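Local coordinates for 4-alpha-glucanotransferase (Corynebacterium glutamicum, PDB 5B68), which is an amylomaltase, or disproportionating enzyme, built on a TIM-barrel-like core of parallel strands and helices with a beta-sandwich domain near its N-terminus, at residues Ile184-Ser192 with Leu677-Glu688. Sequence-based numbering, arbitrary orientation.
Sequences IYSVRSTLS and LCDSEGNSVLIE
Val187 meets Ile687 branch against branch: Val187 CG1 lies 3.6 Å from Ile687 CG1, and the two side chains cross at about a right angle. The valine's first torsion (chi1 -172°) sets CG1 opposite the backbone N, which places this methyl in contact with the isoleucine and, more loosely, with Leu677 CD2. Two backbone bonds frame the apolar patch, Leu677 N to Ser186 O (2.9 Å) and Ile687 N to Arg188 O (2.9 Å); Arg188 O also receives a CA-H...O contact from Leu686.

Between these bonds, two waters complete the join. Water 1 lies at the edge of the Arg188 guanidinium, in its plane; it accepts from NH2 and donates to Leu677 O and Ser684 OG, the latter also hydrogen-bonded to Asn278 O, while Arg188 NE is also 3.0 Å from this water. The arginine can turn back to it because its chain bends at chi2 and chi3, and NH1 is held by Gly194 O. Water 2 links Arg188 N to Val685 O.

At the far end, Thr190 N donates to Glu688 OE1 (3.2 Å), on the syn side but 34° out of the carboxylate plane. Glu688 reaches back through a bend at chi2 (87°), and water 3 donates to its OE2 and lies 2.6 Å from Thr190 OG1. Thr190 CG2 rests on Leu686 CD1 at 3.6 Å.

The contact thus ties the loop following barrel strand 177-182 to the loop preceding helix 694-702. Helix 650-654 packs on Val187 and Leu677, and helix 198-209 on Ile687, with its Asp200 binding Ser189 and Ser192.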
loop_
_atom_site.group_PDB
_atom_site.type_symbol
_atom_site.label_atom_id
_atom_site.label_comp_id
_atom_site.label_asym_id
_atom_site.label_seq_id
_atom_site.Cartn_x
_atom_site.Cartn_y
_atom_site.Cartn_z
ATOM N N ILE A 184 -6.370 13.354 0.062
ATOM C CA ILE A 184 -6.430 14.392 -0.963
ATOM C C ILE A 184 -7.783 14.545 -1.686
ATOM O O ILE A 184 -8.137 15.657 -2.084
ATOM C CB ILE A 184 -5.213 14.295 -1.975
ATOM C CG1 ILE A 184 -5.069 15.547 -2.826
ATOM C CG2 ILE A 184 -5.381 13.069 -2.843
ATOM C CD1 ILE A 184 -4.767 16.760 -1.983
ATOM N N TYR A 185 -8.501 13.446 -1.864
ATOM C CA TYR A 185 -9.868 13.476 -2.492
ATOM C C TYR A 185 -10.798 14.416 -1.659
ATOM O O TYR A 185 -11.743 14.987 -2.175
ATOM C CB TYR A 185 -10.486 12.040 -2.529
ATOM C CG TYR A 185 -10.450 11.299 -1.242
ATOM C CD1 TYR A 185 -11.451 11.513 -0.274
ATOM C CD2 TYR A 185 -9.406 10.454 -0.910
ATOM C CE1 TYR A 185 -11.404 10.901 0.928
ATOM C CE2 TYR A 185 -9.340 9.819 0.327
ATOM C CZ TYR A 185 -10.356 10.079 1.242
ATOM O OH TYR A 185 -10.343 9.519 2.469
ATOM N N SER A 186 -10.508 14.530 -0.373
ATOM C CA SER A 186 -11.346 15.329 0.528
ATOM C C SER A 186 -10.963 16.791 0.629
ATOM O O SER A 186 -11.701 17.548 1.263
ATOM C CB SER A 186 -11.357 14.752 1.955
ATOM O OG SER A 186 -10.138 14.981 2.690
ATOM N N VAL A 187 -9.838 17.185 0.044
ATOM C CA VAL A 187 -9.354 18.550 0.149
ATOM C C VAL A 187 -9.531 19.266 -1.170
ATOM O O VAL A 187 -8.995 18.863 -2.173
ATOM C CB VAL A 187 -7.859 18.595 0.497
ATOM C CG1 VAL A 187 -7.418 20.010 0.799
ATOM C CG2 VAL A 187 -7.558 17.690 1.652
ATOM N N ARG A 188 -10.256 20.365 -1.132
ATOM C CA ARG A 188 -10.638 21.068 -2.321
ATOM C C ARG A 188 -10.018 22.456 -2.375
ATOM O O ARG A 188 -9.780 23.081 -1.365
ATOM C CB ARG A 188 -12.158 21.206 -2.377
ATOM C CG ARG A 188 -12.915 19.946 -2.752
ATOM C CD ARG A 188 -13.190 19.051 -1.561
ATOM N NE ARG A 188 -14.046 19.672 -0.568
ATOM C CZ ARG A 188 -15.371 19.686 -0.598
ATOM N NH1 ARG A 188 -16.032 19.119 -1.589
ATOM N NH2 ARG A 188 -16.040 20.281 0.363
ATOM N N SER A 189 -9.740 22.897 -3.590
ATOM C CA SER A 189 -9.433 24.276 -3.907
ATOM C C SER A 189 -10.679 24.912 -4.487
ATOM O O SER A 189 -11.686 24.265 -4.626
ATOM C CB SER A 189 -8.287 24.362 -4.904
ATOM O OG SER A 189 -8.667 23.901 -6.174
ATOM N N THR A 190 -10.602 26.178 -4.836
ATOM C CA THR A 190 -11.737 26.832 -5.474
ATOM C C THR A 190 -12.084 26.164 -6.799
ATOM O O THR A 190 -13.230 26.087 -7.160
ATOM C CB THR A 190 -11.476 28.316 -5.711
ATOM O OG1 THR A 190 -10.324 28.456 -6.525
ATOM C CG2 THR A 190 -11.223 28.998 -4.426
ATOM N N LEU A 191 -11.062 25.739 -7.529
ATOM C CA LEU A 191 -11.237 25.107 -8.824
ATOM C C LEU A 191 -11.482 23.578 -8.878
ATOM O O LEU A 191 -11.843 23.086 -9.905
ATOM C CB LEU A 191 -10.092 25.500 -9.751
ATOM C CG LEU A 191 -9.836 26.998 -9.910
ATOM C CD1 LEU A 191 -8.539 27.274 -10.640
ATOM C CD2 LEU A 191 -10.992 27.690 -10.602
ATOM N N SER A 192 -11.297 22.843 -7.791
ATOM C CA SER A 192 -11.551 21.406 -7.797
ATOM C C SER A 192 -12.984 21.109 -8.301
ATOM O O SER A 192 -13.939 21.841 -7.987
ATOM C CB SER A 192 -11.429 20.801 -6.421
ATOM O OG SER A 192 -10.206 21.208 -5.785
ATOM N N LEU A 677 -12.974 18.140 3.845
ATOM C CA LEU A 677 -12.200 18.792 4.930
ATOM C C LEU A 677 -13.038 19.971 5.458
ATOM O O LEU A 677 -13.383 20.878 4.690
ATOM C CB LEU A 677 -10.855 19.308 4.368
ATOM C CG LEU A 677 -9.892 19.929 5.409
ATOM C CD1 LEU A 677 -9.395 18.880 6.389
ATOM C CD2 LEU A 677 -8.751 20.684 4.698
ATOM N N CYS A 678 -13.364 19.941 6.747
ATOM C CA CYS A 678 -14.111 21.054 7.331
ATOM C C CYS A 678 -13.534 21.432 8.666
ATOM O O CYS A 678 -12.942 20.570 9.320
ATOM C CB CYS A 678 -15.567 20.660 7.513
ATOM S SG CYS A 678 -16.459 20.338 5.952
ATOM N N ASP A 679 -13.781 22.705 9.081
ATOM C CA ASP A 679 -13.270 23.216 10.400
ATOM C C ASP A 679 -14.193 22.796 11.543
ATOM O O ASP A 679 -15.087 22.004 11.308
ATOM C CB ASP A 679 -13.051 24.733 10.371
ATOM C CG ASP A 679 -14.353 25.532 10.078
ATOM O OD1 ASP A 679 -15.488 24.988 10.310
ATOM O OD2 ASP A 679 -14.201 26.654 9.526
ATOM N N SER A 680 -13.929 23.238 12.780
ATOM C CA SER A 680 -14.750 22.818 13.933
ATOM C C SER A 680 -16.257 23.152 13.852
ATOM O O SER A 680 -17.092 22.472 14.481
ATOM C CB SER A 680 -14.147 23.408 15.191
ATOM O OG SER A 680 -12.868 22.827 15.377
ATOM N N GLU A 681 -16.594 24.167 13.060
ATOM C CA GLU A 681 -17.967 24.668 12.882
ATOM C C GLU A 681 -18.696 24.000 11.694
ATOM O O GLU A 681 -19.789 24.443 11.297
ATOM C CB GLU A 681 -17.961 26.200 12.618
ATOM C CG GLU A 681 -17.575 27.073 13.820
ATOM C CD GLU A 681 -16.154 26.831 14.303
ATOM O OE1 GLU A 681 -15.207 27.036 13.502
ATOM O OE2 GLU A 681 -15.998 26.399 15.467
ATOM N N GLY A 682 -18.023 23.027 11.077
ATOM C CA GLY A 682 -18.556 22.247 9.969
ATOM C C GLY A 682 -18.491 23.007 8.683
ATOM O O GLY A 682 -19.221 22.662 7.771
ATOM N N ASN A 683 -17.635 24.037 8.576
ATOM C CA ASN A 683 -17.451 24.757 7.323
ATOM C C ASN A 683 -16.276 24.235 6.477
ATOM O O ASN A 683 -15.194 24.042 7.032
ATOM C CB ASN A 683 -17.189 26.214 7.591
ATOM C CG ASN A 683 -18.393 26.881 8.211
ATOM O OD1 ASN A 683 -19.525 26.616 7.813
ATOM N ND2 ASN A 683 -18.157 27.620 9.259
ATOM N N SER A 684 -16.492 24.136 5.166
ATOM C CA SER A 684 -15.416 23.715 4.246
ATOM C C SER A 684 -14.171 24.595 4.383
ATOM O O SER A 684 -14.253 25.826 4.390
ATOM C CB SER A 684 -15.896 23.773 2.821
ATOM O OG SER A 684 -14.845 23.524 1.907
ATOM N N VAL A 685 -12.978 23.987 4.443
ATOM C CA VAL A 685 -11.747 24.772 4.385
ATOM C C VAL A 685 -11.049 24.487 3.062
ATOM O O VAL A 685 -10.592 23.343 2.881
ATOM C CB VAL A 685 -10.807 24.396 5.552
ATOM C CG1 VAL A 685 -9.555 25.266 5.484
ATOM C CG2 VAL A 685 -11.570 24.584 6.880
ATOM N N LEU A 686 -10.985 25.479 2.181
ATOM C CA LEU A 686 -10.274 25.348 0.929
ATOM C C LEU A 686 -8.773 25.437 1.113
ATOM O O LEU A 686 -8.293 26.120 2.043
ATOM C CB LEU A 686 -10.707 26.337 -0.114
ATOM C CG LEU A 686 -12.219 26.327 -0.484
ATOM C CD1 LEU A 686 -12.506 27.442 -1.503
ATOM C CD2 LEU A 686 -12.656 24.985 -1.053
ATOM N N ILE A 687 -8.027 24.914 0.117
ATOM C CA ILE A 687 -6.541 25.040 0.184
ATOM C C ILE A 687 -6.131 26.510 0.287
ATOM O O ILE A 687 -5.192 26.879 1.021
ATOM C CB ILE A 687 -5.857 24.395 -1.019
ATOM C CG1 ILE A 687 -6.060 22.909 -0.932
ATOM C CG2 ILE A 687 -4.361 24.741 -1.068
ATOM C CD1 ILE A 687 -5.796 22.134 -2.219
ATOM N N GLU A 688 -6.870 27.357 -0.418
ATOM C CA GLU A 688 -6.550 28.776 -0.527
ATOM C C GLU A 688 -6.655 29.485 0.815
ATOM O O GLU A 688 -5.986 30.487 1.034
ATOM C CB GLU A 688 -7.445 29.481 -1.563
ATOM C CG GLU A 688 -7.021 29.214 -2.996
ATOM C CD GLU A 688 -7.636 27.963 -3.563
ATOM O OE1 GLU A 688 -8.357 27.201 -2.850
ATOM O OE2 GLU A 688 -7.400 27.780 -4.749
HETATM O O HOH W 1 -13.725 20.971 2.084
HETATM O O HOH W 2 -11.148 21.267 1.210
HETATM O O HOH W 3 -8.166 27.231 -7.154
#